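Local coordinates for putative capsular polysaccharide biosynthesis protein (Streptococcus pneumoniae serotype 4, PDB 6EWJ) that is a putative sugar aminotransferase of teichoic acid biosynthesis, probably dependent on pyridoxal phosphate, and belongs to the DegT/DnrJ/EryC1 family, at residues 35-45 with 265-275; 104-114 with 365-376. All blocks are in the same frame, centred on the assembly; numbering follows the deposited sequence.

Contact 1: 35-45 with 265-275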
loop_
_atom_site.group_PDB
_atom_site.type_symbol
_atom_site.label_atom_id
_atom_site.label_comp_id
_atom_site.label_asym_id
_atom_site.label_seq_id
_atom_site.Cartn_x
_atom_site.Cartn_y
_atom_site.Cartn_z
ATOM N N TRP A 35 11.044 2.870 16.103
ATOM C CA TRP A 35 10.222 3.265 14.958
ATOM C C TRP A 35 10.555 2.427 13.742
ATOM O O TRP A 35 11.521 2.694 13.094
ATOM C CB TRP A 35 10.473 4.750 14.654
ATOM C CG TRP A 35 10.083 5.663 15.739
ATOM C CD1 TRP A 35 10.894 6.132 16.756
ATOM C CD2 TRP A 35 8.789 6.260 15.954
ATOM N NE1 TRP A 35 10.180 6.957 17.581
ATOM C CE2 TRP A 35 8.896 7.072 17.114
ATOM C CE3 TRP A 35 7.567 6.213 15.262
ATOM C CZ2 TRP A 35 7.810 7.814 17.622
ATOM C CZ3 TRP A 35 6.478 6.940 15.770
ATOM C CH2 TRP A 35 6.616 7.749 16.936
ATOM N N ILE A 36 9.741 1.401 13.449
ATOM C CA ILE A 36 9.980 0.553 12.274
ATOM C C ILE A 36 9.017 0.790 11.118
ATOM O O ILE A 36 9.370 0.489 9.991
ATOM C CB ILE A 36 10.083 -0.954 12.596
ATOM C CG1 ILE A 36 8.797 -1.466 13.293
ATOM C CG2 ILE A 36 11.320 -1.218 13.424
ATOM C CD1 ILE A 36 8.725 -2.969 13.387
ATOM N N THR A 37 7.827 1.337 11.373
ATOM C CA THR A 37 6.998 1.873 10.291
ATOM C C THR A 37 7.283 3.384 10.149
ATOM O O THR A 37 8.402 3.811 10.466
ATOM C CB THR A 37 5.495 1.489 10.431
ATOM O OG1 THR A 37 4.783 1.864 9.244
ATOM C CG2 THR A 37 4.832 2.095 11.664
ATOM N N THR A 38 6.320 4.155 9.651
ATOM C CA THR A 38 6.500 5.599 9.431
ATOM C C THR A 38 6.986 6.324 10.702
ATOM O O THR A 38 6.391 6.225 11.780
ATOM C CB THR A 38 5.196 6.268 8.921
ATOM O OG1 THR A 38 4.710 5.556 7.768
ATOM C CG2 THR A 38 5.423 7.764 8.515
ATOM N N GLY A 39 8.116 6.993 10.590
ATOM C CA GLY A 39 8.717 7.654 11.757
ATOM C C GLY A 39 9.616 8.814 11.353
ATOM O O GLY A 39 9.388 9.426 10.289
ATOM N N PRO A 40 10.586 9.171 12.220
ATOM C CA PRO A 40 11.433 10.356 11.960
ATOM C C PRO A 40 12.257 10.264 10.685
ATOM O O PRO A 40 12.406 11.263 10.013
ATOM C CB PRO A 40 12.351 10.461 13.190
ATOM C CG PRO A 40 11.943 9.389 14.132
ATOM C CD PRO A 40 10.938 8.477 13.472
ATOM N N LYS A 41 12.733 9.067 10.334
ATOM C CA LYS A 41 13.492 8.894 9.085
ATOM C C LYS A 41 12.660 9.186 7.846
ATOM O O LYS A 41 13.158 9.791 6.895
ATOM C CB LYS A 41 14.149 7.508 8.996
ATOM C CG LYS A 41 15.212 7.292 10.085
ATOM C CD LYS A 41 16.163 6.187 9.667
ATOM C CE LYS A 41 17.058 5.602 10.758
ATOM N NZ LYS A 41 17.492 6.620 11.717
ATOM N N THR A 42 11.397 8.772 7.856
ATOM C CA THR A 42 10.490 9.113 6.743
ATOM C C THR A 42 10.297 10.644 6.590
ATOM O O THR A 42 10.411 11.158 5.508
ATOM C CB THR A 42 9.152 8.329 6.808
ATOM O OG1 THR A 42 9.433 6.932 6.682
ATOM C CG2 THR A 42 8.201 8.730 5.689
ATOM N N LYS A 43 10.110 11.343 7.710
ATOM C CA LYS A 43 9.987 12.806 7.703
ATOM C C LYS A 43 11.297 13.445 7.218
ATOM O O LYS A 43 11.268 14.349 6.408
ATOM C CB LYS A 43 9.527 13.361 9.073
ATOM C CG LYS A 43 8.258 12.705 9.651
ATOM C CD LYS A 43 7.168 12.403 8.621
ATOM C CE LYS A 43 5.865 11.919 9.256
ATOM N NZ LYS A 43 4.825 11.426 8.300
ATOM N N GLU A 44 12.433 12.922 7.639
ATOM C CA GLU A 44 13.740 13.472 7.223
ATOM C C GLU A 44 13.926 13.200 5.727
ATOM O O GLU A 44 14.401 14.079 5.026
ATOM C CB GLU A 44 14.887 12.871 8.049
ATOM C CG GLU A 44 16.300 13.343 7.714
ATOM C CD GLU A 44 16.594 14.814 8.022
ATOM O OE1 GLU A 44 15.725 15.544 8.559
ATOM O OE2 GLU A 44 17.704 15.271 7.680
ATOM N N LEU A 45 13.487 12.034 5.242
ATOM C CA LEU A 45 13.619 11.746 3.795
ATOM C C LEU A 45 12.782 12.699 2.933
ATOM O O LEU A 45 13.265 13.220 1.927
ATOM C CB LEU A 45 13.303 10.292 3.445
ATOM C CG LEU A 45 13.427 9.955 1.932
ATOM C CD1 LEU A 45 14.833 10.176 1.357
ATOM C CD2 LEU A 45 12.948 8.544 1.690
ATOM N N ASN A 265 1.435 4.336 3.396
ATOM C CA ASN A 265 2.564 5.025 4.047
ATOM C C ASN A 265 3.879 4.292 3.861
ATOM O O ASN A 265 3.889 3.087 3.533
ATOM C CB ASN A 265 2.290 5.185 5.557
ATOM C CG ASN A 265 2.033 3.860 6.233
ATOM O OD1 ASN A 265 1.118 3.095 5.829
ATOM N ND2 ASN A 265 2.778 3.555 7.276
ATOM N N MET A 266 4.970 5.064 3.928
ATOM C CA MET A 266 6.363 4.573 3.883
ATOM C C MET A 266 6.896 4.275 5.261
ATOM O O MET A 266 6.698 5.085 6.205
ATOM C CB MET A 266 7.292 5.596 3.190
ATOM C CG MET A 266 8.691 5.040 3.044
ATOM S SD MET A 266 9.933 6.130 2.359
ATOM C CE MET A 266 9.470 5.871 0.628
ATOM N N THR A 267 7.551 3.123 5.408
ATOM C CA THR A 267 8.146 2.767 6.668
ATOM C C THR A 267 9.546 3.413 6.776
ATOM O O THR A 267 10.196 3.702 5.753
ATOM C CB THR A 267 8.350 1.258 6.815
ATOM O OG1 THR A 267 9.238 0.794 5.797
ATOM C CG2 THR A 267 7.041 0.459 6.735
ATOM N N ASP A 268 10.018 3.527 8.003
ATOM C CA ASP A 268 11.386 3.998 8.248
ATOM C C ASP A 268 12.454 3.015 7.755
ATOM O O ASP A 268 13.599 3.380 7.552
ATOM C CB ASP A 268 11.591 4.340 9.754
ATOM C CG ASP A 268 11.274 5.799 10.081
ATOM O OD1 ASP A 268 10.539 6.492 9.333
ATOM O OD2 ASP A 268 11.782 6.271 11.099
ATOM N N ILE A 269 12.040 1.741 7.584
ATOM C CA ILE A 269 12.890 0.723 6.992
ATOM C C ILE A 269 13.241 1.155 5.566
ATOM O O ILE A 269 14.437 1.316 5.211
ATOM C CB ILE A 269 12.243 -0.661 7.015
ATOM C CG1 ILE A 269 12.164 -1.158 8.456
ATOM C CG2 ILE A 269 13.053 -1.655 6.184
ATOM C CD1 ILE A 269 11.276 -2.363 8.659
ATOM N N MET A 270 12.198 1.448 4.793
ATOM C CA MET A 270 12.358 1.963 3.407
ATOM C C MET A 270 13.006 3.349 3.409
ATOM O O MET A 270 13.889 3.634 2.552
ATOM C CB MET A 270 11.014 2.064 2.720
ATOM C CG MET A 270 10.554 0.765 2.027
ATOM S SD MET A 270 10.766 -0.677 3.034
ATOM C CE MET A 270 9.567 -0.426 4.242
ATOM N N ALA A 271 12.579 4.239 4.338
ATOM C CA ALA A 271 13.164 5.607 4.349
ATOM C C ALA A 271 14.687 5.559 4.607
ATOM O O ALA A 271 15.459 6.386 4.079
ATOM C CB ALA A 271 12.475 6.527 5.344
ATOM N N SER A 272 15.112 4.560 5.395
ATOM C CA SER A 272 16.542 4.346 5.715
ATOM C C SER A 272 17.333 4.122 4.417
ATOM O O SER A 272 18.370 4.743 4.200
ATOM C CB SER A 272 16.723 3.191 6.697
ATOM O OG SER A 272 16.407 3.579 8.030
ATOM N N LEU A 273 16.823 3.239 3.564
ATOM C CA LEU A 273 17.417 3.002 2.271
ATOM C C LEU A 273 17.483 4.280 1.474
ATOM O O LEU A 273 18.526 4.593 0.893
ATOM C CB LEU A 273 16.630 1.924 1.516
ATOM C CG LEU A 273 16.599 0.500 2.094
ATOM C CD1 LEU A 273 15.636 -0.351 1.223
ATOM C CD2 LEU A 273 17.959 -0.106 2.133
ATOM N N GLY A 274 16.394 5.032 1.492
ATOM C CA GLY A 274 16.284 6.280 0.775
ATOM C C GLY A 274 17.271 7.326 1.191
ATOM O O GLY A 274 17.849 7.987 0.349
ATOM N N LEU A 275 17.522 7.462 2.485
ATOM C CA LEU A 275 18.441 8.497 2.976
ATOM C C LEU A 275 19.860 8.286 2.442
ATOM O O LEU A 275 20.558 9.251 2.078
ATOM C CB LEU A 275 18.460 8.525 4.499
ATOM C CG LEU A 275 17.198 9.014 5.199
ATOM C CD1 LEU A 275 17.262 8.732 6.702
ATOM C CD2 LEU A 275 16.944 10.493 4.965
HETATM O O HOH W 1 13.564 4.581 12.603
#

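Contact 2: 104-114 with 365-376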
loop_
_atom_site.group_PDB
_atom_site.type_symbol
_atom_site.label_atom_id
_atom_site.label_comp_id
_atom_site.label_asym_id
_atom_site.label_seq_id
_atom_site.Cartn_x
_atom_site.Cartn_y
_atom_site.Cartn_z
ATOM N N PRO A 104 -9.966 7.310 -18.805
ATOM C CA PRO A 104 -8.698 7.628 -19.490
ATOM C C PRO A 104 -8.941 8.086 -20.923
ATOM O O PRO A 104 -9.861 7.581 -21.564
ATOM C CB PRO A 104 -7.960 6.294 -19.510
ATOM C CG PRO A 104 -8.691 5.419 -18.501
ATOM C CD PRO A 104 -10.108 5.874 -18.525
ATOM N N VAL A 105 -8.165 9.073 -21.378
ATOM C CA VAL A 105 -8.143 9.513 -22.748
ATOM C C VAL A 105 -6.682 9.439 -23.219
ATOM O O VAL A 105 -5.823 10.140 -22.702
ATOM C CB VAL A 105 -8.628 10.971 -22.891
ATOM C CG1 VAL A 105 -8.527 11.421 -24.328
ATOM C CG2 VAL A 105 -10.050 11.122 -22.411
ATOM N N MET A 106 -6.406 8.577 -24.189
ATOM C CA MET A 106 -5.049 8.345 -24.653
ATOM C C MET A 106 -4.762 9.244 -25.839
ATOM O O MET A 106 -5.677 9.536 -26.636
ATOM C CB MET A 106 -4.871 6.870 -25.041
ATOM C CG MET A 106 -5.068 5.917 -23.874
ATOM S SD MET A 106 -4.626 4.224 -24.320
ATOM C CE MET A 106 -5.392 3.424 -22.913
ATOM N N VAL A 107 -3.507 9.673 -25.930
ATOM C CA VAL A 107 -3.057 10.548 -27.020
ATOM C C VAL A 107 -1.824 9.919 -27.662
ATOM O O VAL A 107 -0.939 9.450 -26.958
ATOM C CB VAL A 107 -2.739 11.959 -26.515
ATOM C CG1 VAL A 107 -2.234 12.838 -27.644
ATOM C CG2 VAL A 107 -3.978 12.592 -25.903
ATOM N N ASP A 108 -1.783 9.936 -29.001
ATOM C CA ASP A 108 -0.679 9.349 -29.734
ATOM C C ASP A 108 0.575 10.184 -29.552
ATOM O O ASP A 108 0.502 11.360 -29.137
ATOM C CB ASP A 108 -0.991 9.192 -31.248
ATOM C CG ASP A 108 -0.176 8.098 -31.903
ATOM O OD1 ASP A 108 0.555 7.350 -31.193
ATOM O OD2 ASP A 108 -0.289 7.936 -33.131
ATOM N N ILE A 109 1.711 9.593 -29.866
ATOM C CA ILE A 109 2.970 10.216 -29.627
ATOM C C ILE A 109 3.526 10.762 -30.940
ATOM O O ILE A 109 2.867 10.686 -31.978
ATOM C CB ILE A 109 3.937 9.249 -28.905
ATOM C CG1 ILE A 109 4.293 8.045 -29.775
ATOM C CG2 ILE A 109 3.313 8.807 -27.576
ATOM C CD1 ILE A 109 5.547 7.321 -29.340
ATOM N N GLN A 110 4.700 11.378 -30.874
ATOM C CA GLN A 110 5.324 11.994 -32.035
ATOM C C GLN A 110 6.124 10.947 -32.825
ATOM O O GLN A 110 6.287 9.814 -32.381
ATOM C CB GLN A 110 6.218 13.165 -31.601
ATOM C CG GLN A 110 5.485 14.241 -30.790
ATOM C CD GLN A 110 6.409 15.353 -30.278
ATOM O OE1 GLN A 110 7.419 15.676 -30.908
ATOM N NE2 GLN A 110 6.027 15.992 -29.166
ATOM N N ALA A 111 6.653 11.346 -33.994
ATOM C CA ALA A 111 7.388 10.391 -34.842
ATOM C C ALA A 111 8.797 10.065 -34.296
ATOM O O ALA A 111 9.332 8.983 -34.561
ATOM C CB ALA A 111 7.467 10.915 -36.264
ATOM N N ASP A 112 9.395 10.996 -33.553
ATOM C CA ASP A 112 10.827 10.960 -33.271
ATOM C C ASP A 112 11.108 11.114 -31.799
ATOM O O ASP A 112 12.193 11.559 -31.425
ATOM C CB ASP A 112 11.554 12.127 -34.019
ATOM C CG ASP A 112 11.213 12.180 -35.490
ATOM O OD1 ASP A 112 11.416 11.142 -36.161
ATOM O OD2 ASP A 112 10.793 13.273 -35.997
ATOM N N THR A 113 10.104 10.817 -30.982
ATOM C CA THR A 113 10.227 10.868 -29.563
ATOM C C THR A 113 8.975 10.226 -28.950
ATOM O O THR A 113 7.909 10.164 -29.580
ATOM C CB THR A 113 10.430 12.311 -28.994
ATOM O OG1 THR A 113 10.687 12.244 -27.605
ATOM C CG2 THR A 113 9.219 13.230 -29.234
ATOM N N PHE A 114 9.141 9.824 -27.709
ATOM C CA PHE A 114 8.078 9.223 -26.931
ATOM C C PHE A 114 6.989 10.204 -26.569
ATOM O O PHE A 114 5.892 9.773 -26.168
ATOM C CB PHE A 114 8.649 8.593 -25.659
ATOM C CG PHE A 114 9.246 9.594 -24.721
ATOM C CD1 PHE A 114 8.447 10.260 -23.822
ATOM C CD2 PHE A 114 10.594 9.944 -24.845
ATOM C CE1 PHE A 114 8.979 11.177 -22.989
ATOM C CE2 PHE A 114 11.130 10.874 -24.018
ATOM C CZ PHE A 114 10.326 11.500 -23.085
ATOM N N PHE A 365 -10.080 0.766 -26.168
ATOM C CA PHE A 365 -8.930 1.389 -26.830
ATOM C C PHE A 365 -8.375 0.525 -27.952
ATOM O O PHE A 365 -8.254 -0.691 -27.816
ATOM C CB PHE A 365 -7.855 1.756 -25.822
ATOM C CG PHE A 365 -8.314 2.781 -24.848
ATOM C CD1 PHE A 365 -8.284 4.135 -25.164
ATOM C CD2 PHE A 365 -8.862 2.396 -23.632
ATOM C CE1 PHE A 365 -8.728 5.071 -24.235
ATOM C CE2 PHE A 365 -9.361 3.324 -22.740
ATOM C CZ PHE A 365 -9.297 4.656 -23.035
ATOM N N ASP A 366 -8.057 1.161 -29.069
ATOM C CA ASP A 366 -7.747 0.442 -30.321
ATOM C C ASP A 366 -6.397 0.927 -30.874
ATOM O O ASP A 366 -6.237 2.114 -31.124
ATOM C CB ASP A 366 -8.882 0.689 -31.314
ATOM C CG ASP A 366 -8.718 -0.059 -32.609
ATOM O OD1 ASP A 366 -7.610 -0.513 -32.968
ATOM O OD2 ASP A 366 -9.745 -0.177 -33.300
ATOM N N MET A 367 -5.458 -0.001 -31.005
ATOM C CA MET A 367 -4.097 0.265 -31.451
ATOM C C MET A 367 -4.010 1.025 -32.763
ATOM O O MET A 367 -3.101 1.865 -32.924
ATOM C CB MET A 367 -3.279 -1.040 -31.580
ATOM C CG MET A 367 -1.762 -0.813 -31.710
ATOM S SD MET A 367 -0.940 -0.151 -30.201
ATOM C CE MET A 367 -0.923 1.619 -30.488
ATOM N N THR A 368 -4.972 0.778 -33.659
ATOM C CA THR A 368 -4.988 1.467 -34.964
ATOM C C THR A 368 -5.178 2.987 -34.837
ATOM O O THR A 368 -4.879 3.718 -35.772
ATOM C CB THR A 368 -6.058 0.885 -35.942
ATOM O OG1 THR A 368 -7.383 1.095 -35.419
ATOM C CG2 THR A 368 -5.833 -0.628 -36.178
ATOM N N ASN A 369 -5.681 3.466 -33.692
ATOM C CA ASN A 369 -5.780 4.926 -33.419
ATOM C C ASN A 369 -4.487 5.608 -33.025
ATOM O O ASN A 369 -4.444 6.840 -32.941
ATOM C CB ASN A 369 -6.847 5.226 -32.345
ATOM C CG ASN A 369 -8.274 5.011 -32.825
ATOM O OD1 ASN A 369 -9.080 4.368 -32.130
ATOM N ND2 ASN A 369 -8.593 5.516 -33.985
ATOM N N TYR A 370 -3.440 4.831 -32.737
ATOM C CA TYR A 370 -2.194 5.368 -32.200
ATOM C C TYR A 370 -1.006 4.775 -32.919
ATOM O O TYR A 370 -0.159 4.135 -32.301
ATOM C CB TYR A 370 -2.119 5.128 -30.652
ATOM C CG TYR A 370 -3.413 5.369 -29.949
ATOM C CD1 TYR A 370 -3.781 6.642 -29.517
ATOM C CD2 TYR A 370 -4.283 4.317 -29.678
ATOM C CE1 TYR A 370 -5.004 6.880 -28.913
ATOM C CE2 TYR A 370 -5.489 4.538 -29.011
ATOM C CZ TYR A 370 -5.849 5.823 -28.649
ATOM O OH TYR A 370 -7.086 6.053 -28.048
ATOM N N PRO A 371 -0.922 4.997 -34.261
ATOM C CA PRO A 371 0.140 4.393 -35.056
ATOM C C PRO A 371 1.563 4.799 -34.676
ATOM O O PRO A 371 2.487 4.030 -34.900
ATOM C CB PRO A 371 -0.178 4.866 -36.480
ATOM C CG PRO A 371 -1.059 6.070 -36.317
ATOM C CD PRO A 371 -1.845 5.795 -35.095
ATOM N N LYS A 372 1.745 6.011 -34.161
ATOM C CA LYS A 372 3.088 6.491 -33.790
ATOM C C LYS A 372 3.567 5.723 -32.571
ATOM O O LYS A 372 4.750 5.314 -32.471
ATOM C CB LYS A 372 3.083 7.996 -33.545
ATOM C CG LYS A 372 2.601 8.791 -34.765
ATOM C CD LYS A 372 3.699 9.126 -35.740
ATOM C CE LYS A 372 3.172 10.012 -36.894
ATOM N NZ LYS A 372 1.763 9.785 -37.422
ATOM N N ALA A 373 2.643 5.514 -31.632
ATOM C CA ALA A 373 2.926 4.701 -30.454
ATOM C C ALA A 373 3.364 3.324 -30.856
ATOM O O ALA A 373 4.366 2.803 -30.343
ATOM C CB ALA A 373 1.702 4.629 -29.514
ATOM N N TYR A 374 2.613 2.719 -31.777
ATOM C CA TYR A 374 2.989 1.406 -32.295
ATOM C C TYR A 374 4.397 1.407 -32.921
ATOM O O TYR A 374 5.162 0.483 -32.730
ATOM C CB TYR A 374 1.967 0.890 -33.324
ATOM C CG TYR A 374 2.277 -0.522 -33.697
ATOM C CD1 TYR A 374 1.873 -1.572 -32.848
ATOM C CD2 TYR A 374 3.001 -0.841 -34.859
ATOM C CE1 TYR A 374 2.192 -2.870 -33.138
ATOM C CE2 TYR A 374 3.317 -2.157 -35.155
ATOM C CZ TYR A 374 2.899 -3.154 -34.289
ATOM O OH TYR A 374 3.171 -4.469 -34.547
ATOM N N ALA A 375 4.664 2.402 -33.750
ATOM C CA ALA A 375 5.892 2.409 -34.539
ATOM C C ALA A 375 7.098 2.584 -33.606
ATOM O O ALA A 375 8.136 1.973 -33.828
ATOM C CB ALA A 375 5.849 3.478 -35.649
ATOM N N PHE A 376 6.928 3.351 -32.535
ATOM C CA PHE A 376 7.989 3.492 -31.512
ATOM C C PHE A 376 8.314 2.178 -30.843
ATOM O O PHE A 376 9.472 1.818 -30.715
ATOM C CB PHE A 376 7.544 4.496 -30.456
ATOM C CG PHE A 376 8.555 4.754 -29.384
ATOM C CD1 PHE A 376 8.584 3.961 -28.236
ATOM C CD2 PHE A 376 9.463 5.799 -29.506
ATOM C CE1 PHE A 376 9.497 4.211 -27.211
ATOM C CE2 PHE A 376 10.391 6.054 -28.488
ATOM C CZ PHE A 376 10.406 5.263 -27.340
HETATM O O HOH W 2 -8.189 7.812 -26.432
HETATM O O HOH W 3 6.899 7.175 -33.217
#

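Contact 1: 35-45 with 265-275
Asp268, in the first turn of helix 268-299, points its carboxylate at the start of helix 40-53. OD1 takes the hydroxyl of Thr42 on its anti lone pair, with OG1 2.9 Å from OD1. Thr42 OG1 stands anti to the carbonyl carbon (chi1 -63°), which turns the hydroxyl toward OD1. Thr42 N reaches the same OD1 from above the carboxylate plane at 2.8 Å. The other oxygen, OD2, accepts from Lys41 N at 3.1 Å and from a water that also bonds Trp35 O. These bonds fix the rotation of the carboxylate. Asp268 N donates to Thr37 O, in the loop before the helix, from above the carbonyl plane. The Thr38 hydroxyl gives its proton to Met266 O, 2.6 Å from OG1, and takes ND2 of Asn265 in the amide plane. Lys41 lies as a knob among Asp268, Ala271, Ser272 and Leu275; its amine goes on to Asp29. Leu45 lays CD2 against SD of Met266 at 3.9 Å. The axes of 40-45 and 268-275 make an angle of 40°. Glu211 of the second subunit bonds Thr37 OG1 and Asn265 ND2, so this helix packing belongs to the subunit interface of a fold-type I, PLP-dependent aminotransferase family.

Contact 2: 104-114 with 365-376
Asp108 follows edge strand 103-107 of the central aminotransferase sheet and accepts the first N-H groups of helix 371-378, where Tyr370 holds the N-cap position. The two carboxylate oxygens of Asp108 grip two successive backbone N-H groups, each on a syn lone pair: OD2 lies 3.0 Å from Lys372 N and OD1 2.8 Å from Ala373 N. CG stands anti to the backbone N of Asp108 (chi1 -155°), which carries the carboxylate over to the helix. The helix start would probably favour its negative charge. Met106 lies against the rings of Phe365 and Tyr370. Its methyl CE lies over the centre of the Phe365 ring, 3.6 Å from the centroid, a CH-pi contact. SD meets both rings obliquely, as Met-aromatic contacts. Pro104 O lies at the edge of the Phe365 ring, in its plane. Apolar packing continues at the other end. Ile109 CD1 touches Phe376 CB at 3.6 Å, their side chains crossing at about a right angle, and Phe114 CB lies near CZ of Phe376, 4.1 Å away. Water completes the joint. One molecule accepts from Met106 N and is hydrogen-bonded to Tyr370 OH; the water oxygen is 2.6 Å from Tyr370 OH.

Contact 1 and contact 2 lie on opposite sides of the centre of the chain, with their centres about 39 Å apart, and they do not touch. They share no helix or strand. Contact 1 is mostly buried and joins two helices, with the second subunit close by. Contact 2 is partly buried, joins the end of an edge strand to a late helix, and is touched by no other chain of the assembly. Both have an aspartate at a helix start. In contact 1 it belongs to a helix itself and is one of several polar links. In contact 2 it follows a strand, and aromatic rings, the methionine side chain and aliphatic groups make the remaining packing.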